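Local coordinates for protein ribonucleoside-diphosphate reductase subunit beta (Clostridium botulinum, PDB 6ZJK) that serves as the diiron-carrying small (R2) subunit of a ribonucleotide reductase, the enzyme that converts ribonucleotides into deoxyribonucleotides, at residues Arg93-Phe105 / Ile160-Asn174. Residues are numbered along the deposited sequence; the frame is centred on the assembly and turned at random.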
loop_
_atom_site.group_PDB
_atom_site.type_symbol
_atom_site.label_atom_id
_atom_site.label_comp_id
_atom_site.label_asym_id
_atom_site.label_seq_id
_atom_site.Cartn_x
_atom_site.Cartn_y
_atom_site.Cartn_z
ATOM N N ARG A 93 1.880 -16.220 -29.767
ATOM C CA ARG A 93 1.332 -16.752 -28.517
ATOM C C ARG A 93 2.435 -17.250 -27.593
ATOM O O ARG A 93 2.394 -17.009 -26.381
ATOM C CB ARG A 93 0.348 -17.896 -28.787
ATOM C CG ARG A 93 -1.116 -17.529 -29.007
ATOM C CD ARG A 93 -1.737 -16.957 -27.705
ATOM N NE ARG A 93 -1.690 -17.924 -26.607
ATOM C CZ ARG A 93 -2.520 -18.953 -26.451
ATOM N NH1 ARG A 93 -3.492 -19.184 -27.331
ATOM N NH2 ARG A 93 -2.352 -19.770 -25.419
ATOM N N ASN A 94 3.432 -17.947 -28.146
ATOM C CA ASN A 94 4.555 -18.397 -27.332
ATOM C C ASN A 94 5.201 -17.227 -26.607
ATOM O O ASN A 94 5.442 -17.285 -25.393
ATOM C CB ASN A 94 5.586 -19.110 -28.220
ATOM C CG ASN A 94 6.870 -19.440 -27.478
ATOM O OD1 ASN A 94 6.942 -20.438 -26.775
ATOM N ND2 ASN A 94 7.899 -18.607 -27.652
ATOM N N ALA A 95 5.404 -16.117 -27.314
ATOM C CA ALA A 95 6.033 -14.969 -26.676
ATOM C C ALA A 95 5.083 -14.312 -25.675
ATOM O O ALA A 95 5.476 -14.020 -24.544
ATOM C CB ALA A 95 6.490 -13.972 -27.742
ATOM N N PHE A 96 3.815 -14.138 -26.060
ATOM C CA PHE A 96 2.807 -13.515 -25.200
ATOM C C PHE A 96 2.635 -14.266 -23.876
ATOM O O PHE A 96 2.586 -13.647 -22.804
ATOM C CB PHE A 96 1.487 -13.405 -25.980
ATOM C CG PHE A 96 0.351 -12.759 -25.207
ATOM C CD1 PHE A 96 -0.424 -13.513 -24.330
ATOM C CD2 PHE A 96 0.023 -11.427 -25.403
ATOM C CE1 PHE A 96 -1.479 -12.923 -23.599
ATOM C CE2 PHE A 96 -1.032 -10.825 -24.678
ATOM C CZ PHE A 96 -1.775 -11.577 -23.786
ATOM N N ASP A 97 2.504 -15.598 -23.928
ATOM C CA ASP A 97 2.270 -16.381 -22.713
ATOM C C ASP A 97 3.436 -16.260 -21.732
ATOM O O ASP A 97 3.235 -16.068 -20.528
ATOM C CB ASP A 97 2.035 -17.860 -23.068
ATOM C CG ASP A 97 0.783 -18.086 -23.927
ATOM O OD1 ASP A 97 0.069 -17.102 -24.233
ATOM O OD2 ASP A 97 0.516 -19.257 -24.313
ATOM N N LYS A 98 4.673 -16.391 -22.225
ATOM C CA LYS A 98 5.822 -16.389 -21.319
ATOM C C LYS A 98 6.079 -15.011 -20.714
ATOM O O LYS A 98 6.500 -14.902 -19.558
ATOM C CB LYS A 98 7.066 -16.900 -22.045
ATOM C CG LYS A 98 7.001 -18.401 -22.341
ATOM C CD LYS A 98 7.949 -18.792 -23.447
ATOM C CE LYS A 98 7.692 -20.229 -23.872
ATOM N NZ LYS A 98 7.842 -21.149 -22.709
ATOM N N ILE A 99 5.858 -13.952 -21.483
ATOM C CA ILE A 99 6.184 -12.619 -21.006
ATOM C C ILE A 99 5.202 -12.194 -19.927
ATOM O O ILE A 99 5.594 -11.702 -18.859
ATOM C CB ILE A 99 6.193 -11.627 -22.178
ATOM C CG1 ILE A 99 7.438 -11.828 -23.054
ATOM C CG2 ILE A 99 6.060 -10.224 -21.675
ATOM C CD1 ILE A 99 7.345 -11.114 -24.361
ATOM N N ILE A 100 3.908 -12.383 -20.185
ATOM C CA ILE A 100 2.925 -11.918 -19.218
ATOM C C ILE A 100 2.964 -12.774 -17.951
ATOM O O ILE A 100 2.687 -12.281 -16.854
ATOM C CB ILE A 100 1.535 -11.831 -19.871
ATOM C CG1 ILE A 100 0.683 -10.811 -19.109
ATOM C CG2 ILE A 100 0.880 -13.170 -19.905
ATOM C CD1 ILE A 100 -0.467 -10.256 -19.906
ATOM N N SER A 101 3.351 -14.045 -18.059
ATOM C CA SER A 101 3.514 -14.758 -16.794
ATOM C C SER A 101 4.753 -14.265 -16.049
ATOM O O SER A 101 4.717 -14.074 -14.828
ATOM C CB SER A 101 3.591 -16.259 -17.033
ATOM O OG SER A 101 4.087 -16.925 -15.888
ATOM N N PHE A 102 5.822 -13.877 -16.743
ATOM C CA PHE A 102 6.999 -13.303 -16.093
ATOM C C PHE A 102 6.693 -11.963 -15.444
ATOM O O PHE A 102 7.079 -11.721 -14.294
ATOM C CB PHE A 102 8.122 -13.144 -17.121
ATOM C CG PHE A 102 9.372 -12.543 -16.563
ATOM C CD1 PHE A 102 10.065 -13.168 -15.530
ATOM C CD2 PHE A 102 9.859 -11.351 -17.068
ATOM C CE1 PHE A 102 11.222 -12.612 -15.019
ATOM C CE2 PHE A 102 11.023 -10.787 -16.552
ATOM C CZ PHE A 102 11.707 -11.433 -15.535
ATOM N N LEU A 103 5.973 -11.086 -16.145
ATOM C CA LEU A 103 5.675 -9.782 -15.574
ATOM C C LEU A 103 4.784 -9.908 -14.331
ATOM O O LEU A 103 4.978 -9.180 -13.344
ATOM C CB LEU A 103 5.024 -8.889 -16.633
ATOM C CG LEU A 103 5.844 -8.578 -17.893
ATOM C CD1 LEU A 103 5.163 -7.515 -18.760
ATOM C CD2 LEU A 103 7.295 -8.174 -17.572
ATOM N N ASN A 104 3.850 -10.865 -14.335
ATOM C CA ASN A 104 3.005 -11.090 -13.157
ATOM C C ASN A 104 3.838 -11.535 -11.966
ATOM O O ASN A 104 3.543 -11.173 -10.822
ATOM C CB ASN A 104 1.920 -12.144 -13.458
ATOM C CG ASN A 104 0.868 -12.257 -12.336
ATOM O OD1 ASN A 104 0.194 -11.288 -11.982
ATOM N ND2 ASN A 104 0.728 -13.447 -11.787
ATOM N N PHE A 105 4.871 -12.333 -12.210
ATOM C CA PHE A 105 5.797 -12.668 -11.140
ATOM C C PHE A 105 6.515 -11.418 -10.625
ATOM O O PHE A 105 6.687 -11.254 -9.408
ATOM C CB PHE A 105 6.812 -13.707 -11.627
ATOM C CG PHE A 105 8.051 -13.754 -10.788
ATOM C CD1 PHE A 105 8.100 -14.557 -9.658
ATOM C CD2 PHE A 105 9.158 -12.957 -11.100
ATOM C CE1 PHE A 105 9.244 -14.587 -8.872
ATOM C CE2 PHE A 105 10.285 -12.976 -10.314
ATOM C CZ PHE A 105 10.338 -13.791 -9.206
ATOM N N ILE A 160 -1.424 -20.114 -18.837
ATOM C CA ILE A 160 -0.515 -18.968 -18.924
ATOM C C ILE A 160 -0.006 -18.574 -17.538
ATOM O O ILE A 160 1.190 -18.319 -17.358
ATOM C CB ILE A 160 -1.185 -17.793 -19.655
ATOM C CG1 ILE A 160 -1.400 -18.161 -21.131
ATOM C CG2 ILE A 160 -0.332 -16.510 -19.527
ATOM C CD1 ILE A 160 -2.403 -17.281 -21.835
ATOM N N TYR A 161 -0.908 -18.517 -16.542
ATOM C CA TYR A 161 -0.487 -18.367 -15.147
ATOM C C TYR A 161 0.672 -19.309 -14.803
ATOM O O TYR A 161 1.660 -18.890 -14.189
ATOM C CB TYR A 161 -1.645 -18.663 -14.189
ATOM C CG TYR A 161 -2.696 -17.603 -13.845
ATOM C CD1 TYR A 161 -2.460 -16.233 -13.933
ATOM C CD2 TYR A 161 -3.923 -18.020 -13.346
ATOM C CE1 TYR A 161 -3.476 -15.304 -13.557
ATOM C CE2 TYR A 161 -4.913 -17.144 -12.993
ATOM C CZ TYR A 161 -4.708 -15.796 -13.085
ATOM O OH TYR A 161 -5.773 -15.003 -12.681
ATOM N N ASP A 162 0.567 -20.590 -15.186
ATOM C CA ASP A 162 1.499 -21.625 -14.742
ATOM C C ASP A 162 2.695 -21.804 -15.683
ATOM O O ASP A 162 3.418 -22.798 -15.566
ATOM C CB ASP A 162 0.780 -22.972 -14.602
ATOM C CG ASP A 162 -0.048 -23.071 -13.333
ATOM O OD1 ASP A 162 0.287 -22.404 -12.336
ATOM O OD2 ASP A 162 -1.043 -23.818 -13.333
ATOM N N GLN A 163 2.942 -20.846 -16.575
ATOM C CA GLN A 163 3.983 -21.113 -17.559
ATOM C C GLN A 163 5.345 -21.319 -16.895
ATOM O O GLN A 163 6.141 -22.160 -17.341
ATOM C CB GLN A 163 4.011 -19.962 -18.567
ATOM C CG GLN A 163 4.800 -20.203 -19.809
ATOM C CD GLN A 163 4.054 -20.945 -20.893
ATOM O OE1 GLN A 163 4.655 -21.354 -21.881
ATOM N NE2 GLN A 163 2.740 -21.121 -20.721
ATOM N N TRP A 164 5.590 -20.748 -15.708
ATOM C CA TRP A 164 6.837 -20.932 -14.969
ATOM C C TRP A 164 7.005 -22.339 -14.415
ATOM O O TRP A 164 8.137 -22.731 -14.105
ATOM C CB TRP A 164 6.933 -19.919 -13.810
ATOM C CG TRP A 164 5.909 -20.114 -12.721
ATOM C CD1 TRP A 164 4.633 -19.624 -12.696
ATOM C CD2 TRP A 164 6.077 -20.857 -11.502
ATOM N NE1 TRP A 164 3.993 -20.018 -11.538
ATOM C CE2 TRP A 164 4.855 -20.777 -10.791
ATOM C CE3 TRP A 164 7.133 -21.592 -10.949
ATOM C CZ2 TRP A 164 4.670 -21.391 -9.556
ATOM C CZ3 TRP A 164 6.947 -22.204 -9.722
ATOM C CH2 TRP A 164 5.723 -22.099 -9.039
ATOM N N ARG A 165 5.918 -23.099 -14.255
ATOM C CA ARG A 165 6.049 -24.481 -13.809
ATOM C C ARG A 165 6.507 -25.424 -14.912
ATOM O O ARG A 165 6.854 -26.572 -14.613
ATOM C CB ARG A 165 4.723 -25.001 -13.227
ATOM C CG ARG A 165 4.167 -24.154 -12.065
ATOM C CD ARG A 165 2.887 -24.771 -11.489
ATOM N NE ARG A 165 2.470 -24.071 -10.279
ATOM C CZ ARG A 165 2.835 -24.419 -9.045
ATOM N NH1 ARG A 165 3.616 -25.480 -8.849
ATOM N NH2 ARG A 165 2.423 -23.700 -8.006
ATOM N N GLU A 166 6.474 -25.007 -16.180
ATOM C CA GLU A 166 6.693 -25.745 -17.422
ATOM C C GLU A 166 8.000 -25.409 -18.132
ATOM O O GLU A 166 8.306 -26.044 -19.145
ATOM C CB GLU A 166 5.520 -25.556 -18.399
ATOM C CG GLU A 166 4.193 -26.193 -18.005
ATOM C CD GLU A 166 4.392 -27.519 -17.252
ATOM O OE1 GLU A 166 4.993 -28.462 -17.830
ATOM O OE2 GLU A 166 3.886 -27.638 -16.100
ATOM N N ASP A 167 8.505 -24.196 -17.899
ATOM C CA ASP A 167 9.614 -23.613 -18.654
ATOM C C ASP A 167 10.778 -23.372 -17.694
ATOM O O ASP A 167 10.697 -22.505 -16.818
ATOM C CB ASP A 167 9.169 -22.317 -19.334
ATOM C CG ASP A 167 10.255 -21.697 -20.209
ATOM O OD1 ASP A 167 11.255 -21.187 -19.659
ATOM O OD2 ASP A 167 10.112 -21.740 -21.449
ATOM N N GLU A 168 11.827 -24.147 -17.802
ATOM C CA GLU A 168 12.937 -24.050 -16.904
ATOM C C GLU A 168 13.703 -22.738 -16.921
ATOM O O GLU A 168 14.273 -22.384 -15.954
ATOM C CB GLU A 168 13.879 -25.220 -17.128
ATOM C CG GLU A 168 13.833 -26.275 -16.054
ATOM C CD GLU A 168 14.931 -27.315 -16.195
ATOM O OE1 GLU A 168 15.524 -27.444 -17.277
ATOM O OE2 GLU A 168 15.208 -28.012 -15.219
ATOM N N HIS A 169 13.710 -22.048 -18.032
ATOM C CA HIS A 169 14.410 -20.808 -18.131
ATOM C C HIS A 169 13.677 -19.812 -17.289
ATOM O O HIS A 169 14.276 -19.062 -16.592
ATOM C CB HIS A 169 14.393 -20.270 -19.556
ATOM C CG HIS A 169 15.438 -20.846 -20.446
ATOM N ND1 HIS A 169 15.317 -22.088 -21.026
ATOM C CD2 HIS A 169 16.611 -20.338 -20.889
ATOM C CE1 HIS A 169 16.378 -22.329 -21.769
ATOM N NE2 HIS A 169 17.182 -21.286 -21.696
ATOM N N LEU A 170 12.368 -19.806 -17.400
ATOM C CA LEU A 170 11.538 -18.903 -16.649
ATOM C C LEU A 170 11.665 -19.163 -15.175
ATOM O O LEU A 170 11.801 -18.268 -14.407
ATOM C CB LEU A 170 10.126 -18.931 -17.126
ATOM C CG LEU A 170 9.123 -18.097 -16.359
ATOM C CD1 LEU A 170 9.632 -16.706 -16.132
ATOM C CD2 LEU A 170 7.788 -18.066 -17.009
ATOM N N LEU A 171 11.700 -20.399 -14.788
ATOM C CA LEU A 171 11.867 -20.707 -13.410
ATOM C C LEU A 171 13.186 -20.234 -12.844
ATOM O O LEU A 171 13.212 -19.683 -11.803
ATOM C CB LEU A 171 11.738 -22.187 -13.192
ATOM C CG LEU A 171 11.194 -22.699 -11.885
ATOM C CD1 LEU A 171 11.946 -23.890 -11.431
ATOM C CD2 LEU A 171 11.227 -21.672 -10.809
ATOM N N GLU A 172 14.288 -20.449 -13.517
ATOM C CA GLU A 172 15.558 -20.039 -12.943
ATOM C C GLU A 172 15.662 -18.540 -12.808
ATOM O O GLU A 172 16.217 -18.078 -11.876
ATOM C CB GLU A 172 16.757 -20.617 -13.675
ATOM C CG GLU A 172 16.949 -22.122 -13.533
ATOM C CD GLU A 172 17.427 -22.594 -12.169
ATOM O OE1 GLU A 172 18.278 -21.926 -11.535
ATOM O OE2 GLU A 172 16.933 -23.654 -11.720
ATOM N N ARG A 173 15.129 -17.800 -13.754
ATOM C CA ARG A 173 15.114 -16.362 -13.699
ATOM C C ARG A 173 14.422 -15.952 -12.422
ATOM O O ARG A 173 14.987 -15.252 -11.604
ATOM C CB ARG A 173 14.360 -15.804 -14.872
ATOM C CG ARG A 173 15.188 -15.485 -16.075
ATOM C CD ARG A 173 14.657 -14.284 -16.836
ATOM N NE ARG A 173 15.317 -13.053 -16.453
ATOM C CZ ARG A 173 15.052 -11.876 -16.960
ATOM N NH1 ARG A 173 15.715 -10.853 -16.540
ATOM N NH2 ARG A 173 14.166 -11.695 -17.869
ATOM N N ASN A 174 13.235 -16.484 -12.211
ATOM C CA ASN A 174 12.447 -16.222 -11.031
ATOM C C ASN A 174 13.213 -16.470 -9.772
ATOM O O ASN A 174 13.257 -15.649 -8.925
ATOM C CB ASN A 174 11.168 -17.010 -11.057
ATOM C CG ASN A 174 10.166 -16.447 -12.007
ATOM O OD1 ASN A 174 10.444 -15.543 -12.722
ATOM N ND2 ASN A 174 9.005 -16.994 -12.016
HETATM O O HOH W 1 1.245 -16.264 -12.348
#
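With CG turned trans to the backbone N in both Phe-102 (chi1 179°) and Phe-105 (160°), the Phe-102 ring lies beside Arg-173 and the Phe-105 ring against Asn-174, both on helix 168-186. The Asn-174 amide lies flat on one face of the Phe-105 ring, planes 11° apart, its OD1 3.3 Å from Phe-105 CD2, while Asn-174 CB adds a CH-pi contact over the same ring. That OD1 also sits at the edge of Phe-102, in the ring plane. Phe-102 CZ lies over one face of the Arg-173 guanidinium, off its centre, and the guanidinium NH2 is salt-bridged to Glu-279. Ser-101 is a small knob among Ile-160, Gln-163, Trp-164 and Leu-170, its CB 3.2 Å from Ile-160 O. In Lys-98, bent only at its last torsion, NZ stands above the carboxylate plane of Asp-167, 2.7 Å from Asp-167 OD2, in a salt bridge; a weak bond to Gln-163 OE1 supplements it. Asp-167 is also the N-cap of the next helix, its OD1 accepting from Leu-170 N at 2.9 Å, and Tyr-285 bonds to OD2, so the carboxylate ties three helices together. Nearer the N-terminal end of segment 93-105, Ile-160 crosses Asp-97 at about a right angle, its CD1 3.4 Å from Asp-97 OD1; Arg-93 grips that carboxylate side-on through NE and NH2. A water bridges Asn-104 ND2 and Tyr-161 O beside the second subunit, whose Arg-49 O also bonds to that ND2. The contact thus packs the break between helices 154-161 and 168-186 against helix 90-118, which continues to the iron ligand Asp-107, within the all-helical ferritin-like fold of R2 proteins.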